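Local structure of lysozyme (Penaeus vannamei, 6UKC) at residues E95-R98 / R99-R103. The protein probably hydrolyses the beta-1,4 linkages of peptidoglycan and chitodextrins, as a C-type lysozyme of glycosyl hydrolase family 22. Residues are numbered along the deposited sequence; the frame is centred on the assembly and turned at random.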
ATOM      1  N   GLU A  95      -6.174   3.384  -1.023  1.00 17.71           N
ATOM      2  CA  GLU A  95      -6.747   4.759  -0.965  1.00 17.63           C
ATOM      3  C   GLU A  95      -7.953   4.799  -0.026  1.00 18.43           C
ATOM      4  O   GLU A  95      -8.179   5.865   0.582  1.00 17.51           O
ATOM      5  CB  GLU A  95      -7.161   5.220  -2.355  1.00 18.45           C
ATOM      6  CG  GLU A  95      -5.953   5.500  -3.223  1.00 20.85           C
ATOM      7  CD  GLU A  95      -6.272   5.932  -4.640  1.00 21.49           C
ATOM      8  OE1 GLU A  95      -5.442   6.618  -5.243  1.00 21.86           O
ATOM      9  OE2 GLU A  95      -7.343   5.558  -5.127  1.00 25.47           O
ATOM     10  N   THR A  96      -8.749   3.725   0.025  1.00 18.04           N
ATOM     11  CA  THR A  96      -9.872   3.581   0.994  1.00 18.75           C
ATOM     12  C   THR A  96      -9.332   3.484   2.431  1.00 18.11           C
ATOM     13  O   THR A  96      -9.958   4.092   3.353  1.00 16.89           O
ATOM     14  CB  THR A  96     -10.720   2.347   0.674  1.00 19.32           C
ATOM     15  OG1 THR A  96     -11.248   2.605  -0.617  1.00 19.04           O
ATOM     16  CG2 THR A  96     -11.839   2.095   1.666  1.00 20.75           C
ATOM     17  N   ILE A  97      -8.265   2.696   2.640  1.00 18.52           N
ATOM     18  CA  ILE A  97      -7.623   2.587   3.987  1.00 18.80           C
ATOM     19  C   ILE A  97      -7.144   3.987   4.406  1.00 18.81           C
ATOM     20  O   ILE A  97      -7.479   4.414   5.531  1.00 19.77           O
ATOM     21  CB  ILE A  97      -6.493   1.545   3.987  1.00 19.92           C
ATOM     22  CG1 ILE A  97      -7.059   0.132   3.793  1.00 19.09           C
ATOM     23  CG2 ILE A  97      -5.632   1.651   5.247  1.00 19.71           C
ATOM     24  CD1 ILE A  97      -6.017  -0.904   3.534  1.00 18.09           C
ATOM     25  N   ARG A  98      -6.430   4.688   3.526  1.00 17.76           N
ATOM     26  CA  ARG A  98      -5.991   6.092   3.736  1.00 19.03           C
ATOM     27  C   ARG A  98      -7.208   6.999   3.983  1.00 19.30           C
ATOM     28  O   ARG A  98      -7.163   7.789   4.924  1.00 19.03           O
ATOM     29  CB  ARG A  98      -5.202   6.628   2.535  1.00 17.88           C
ATOM     30  CG  ARG A  98      -4.409   7.889   2.863  1.00 17.52           C
ATOM     31  CD  ARG A  98      -3.806   8.578   1.645  1.00 17.23           C
ATOM     32  NE  ARG A  98      -4.829   8.829   0.652  1.00 16.32           N
ATOM     33  CZ  ARG A  98      -4.671   8.737  -0.661  1.00 17.22           C
ATOM     34  NH1 ARG A  98      -3.496   8.399  -1.172  1.00 17.92           N
ATOM     35  NH2 ARG A  98      -5.704   8.966  -1.463  1.00 16.38           N
ATOM     36  N   ARG A  99      -8.263   6.891   3.177  1.00 20.38           N
ATOM     37  CA  ARG A  99      -9.466   7.755   3.320  1.00 21.67           C
ATOM     38  C   ARG A  99     -10.075   7.517   4.708  1.00 22.22           C
ATOM     39  O   ARG A  99     -10.265   8.519   5.439  1.00 21.92           O
ATOM     40  CB  ARG A  99     -10.472   7.544   2.184  1.00 22.48           C
ATOM     41  CG  ARG A  99     -11.644   8.520   2.219  1.00 23.72           C
ATOM     42  CD  ARG A  99     -12.623   8.378   1.074  1.00 25.85           C
ATOM     43  NE  ARG A  99     -12.645   7.032   0.499  1.00 31.61           N
ATOM     44  CZ  ARG A  99     -11.946   6.620  -0.574  1.00 33.50           C
ATOM     45  NH1 ARG A  99     -11.154   7.440  -1.245  1.00 36.54           N
ATOM     46  NH2 ARG A  99     -12.056   5.373  -0.992  1.00 33.33           N
ATOM     47  N   ASP A 100     -10.333   6.264   5.093  1.00 21.82           N
ATOM     48  CA  ASP A 100     -11.032   5.982   6.382  1.00 22.75           C
ATOM     49  C   ASP A 100     -10.163   6.392   7.581  1.00 22.35           C
ATOM     50  O   ASP A 100     -10.697   7.032   8.536  1.00 19.21           O
ATOM     51  CB  ASP A 100     -11.431   4.507   6.476  1.00 24.21           C
ATOM     52  CG  ASP A 100     -12.570   4.167   5.523  1.00 25.21           C
ATOM     53  OD1 ASP A 100     -12.936   5.032   4.690  1.00 22.77           O
ATOM     54  OD2 ASP A 100     -13.092   3.037   5.624  1.00 31.53           O
ATOM     55  N   THR A 101      -8.874   6.036   7.541  1.00 21.51           N
ATOM     56  CA  THR A 101      -7.904   6.368   8.611  1.00 23.07           C
ATOM     57  C   THR A 101      -7.920   7.884   8.812  1.00 25.30           C
ATOM     58  O   THR A 101      -8.043   8.310   9.972  1.00 27.00           O
ATOM     59  CB  THR A 101      -6.493   5.852   8.308  1.00 21.84           C
ATOM     60  OG1 THR A 101      -6.566   4.433   8.251  1.00 22.45           O
ATOM     61  CG2 THR A 101      -5.477   6.252   9.352  1.00 22.04           C
ATOM     62  N   GLU A 102      -7.813   8.659   7.731  1.00 25.70           N
ATOM     63  CA  GLU A 102      -7.820  10.138   7.812  1.00 29.69           C
ATOM     64  C   GLU A 102      -9.124  10.581   8.486  1.00 30.52           C
ATOM     65  O   GLU A 102      -9.061  11.427   9.388  1.00 28.62           O
ATOM     66  CB  GLU A 102      -7.648  10.746   6.420  1.00 34.32           C
ATOM     67  CG  GLU A 102      -7.790  12.258   6.407  1.00 38.95           C
ATOM     68  CD  GLU A 102      -7.075  12.944   5.260  1.00 44.61           C
ATOM     69  OE1 GLU A 102      -7.517  12.774   4.103  1.00 48.82           O
ATOM     70  OE2 GLU A 102      -6.074  13.647   5.528  1.00 49.45           O
ATOM     71  N   ARG A 103     -10.250   9.996   8.069  1.00 34.63           N
ATOM     72  CA  ARG A 103     -11.610  10.255   8.608  1.00 36.34           C
ATOM     73  C   ARG A 103     -11.575  10.247  10.138  1.00 37.98           C
ATOM     74  O   ARG A 103     -11.944  11.279  10.720  1.00 38.29           O
ATOM     75  CB  ARG A 103     -12.595   9.236   8.026  1.00 41.07           C
ATOM     76  CG  ARG A 103     -13.928   9.110   8.749  1.00 45.46           C
ATOM     77  CD  ARG A 103     -15.106   9.346   7.824  1.00 52.97           C
ATOM     78  NE  ARG A 103     -15.246  10.781   7.586  1.00 59.75           N
ATOM     79  CZ  ARG A 103     -16.156  11.357   6.803  1.00 63.62           C
ATOM     80  NH1 ARG A 103     -17.050  10.627   6.149  1.00 65.54           N
ATOM     81  NH2 ARG A 103     -16.163  12.676   6.679  1.00 64.28           N
TER
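Two donors of Thr101 converge on the carbonyl of Ile97, one turn back along the helix. Thr101 N and Thr101 OG1 both hydrogen-bond to Ile97 O at 2.9 Å, the N-H nearly straight. The two arrive from opposite faces of the carbonyl plane, OG1 standing 40° out of it. The hydroxyl is set beside the backbone N of Thr101, anti to its carbonyl carbon (chi1 -63°), which turns it back to the preceding turn and gives the hydroxyl of the buried Thr101 an acceptor, a familiar feature of threonine in alpha-helices. Ile97 CG2 also brushes this OG1, at 4.2 Å.

On another side of the helix Arg99 folds back towards Glu95 and Thr96. Its CG is anti to the backbone N, and a bend at chi3 (26°) brings the guanidinium over Thr96 CA and beside the Thr96 hydroxyl. Arg99 NH2 comes within 2.9 Å of Thr96 OG1, but at an angle too poor for a hydrogen bond; that hydroxyl is hydrogen-bonded to Arg92 O. Glu95 O lies 3.8 Å above the plane of the Arg99 guanidinium, offset towards its rim, while accepting a hydrogen bond from Arg99 N at 2.8 Å. Matching bonds from Asp100 N to Thr96 O and from Glu102 N to Arg98 O continue the i to i+4 ladder of an alpha-helix.

Farther out, Glu102 OE2 is hydrogen-bonded to Gly108 N, tying the helix to the loop that follows it. Ile97 packs on Trp65, Ala113 and Trp114, and Thr101 touches Ala113, so this face of helix 88-105 meets both the loop leading into helix 115-121 and, at Trp65, the loop after strand 60-61.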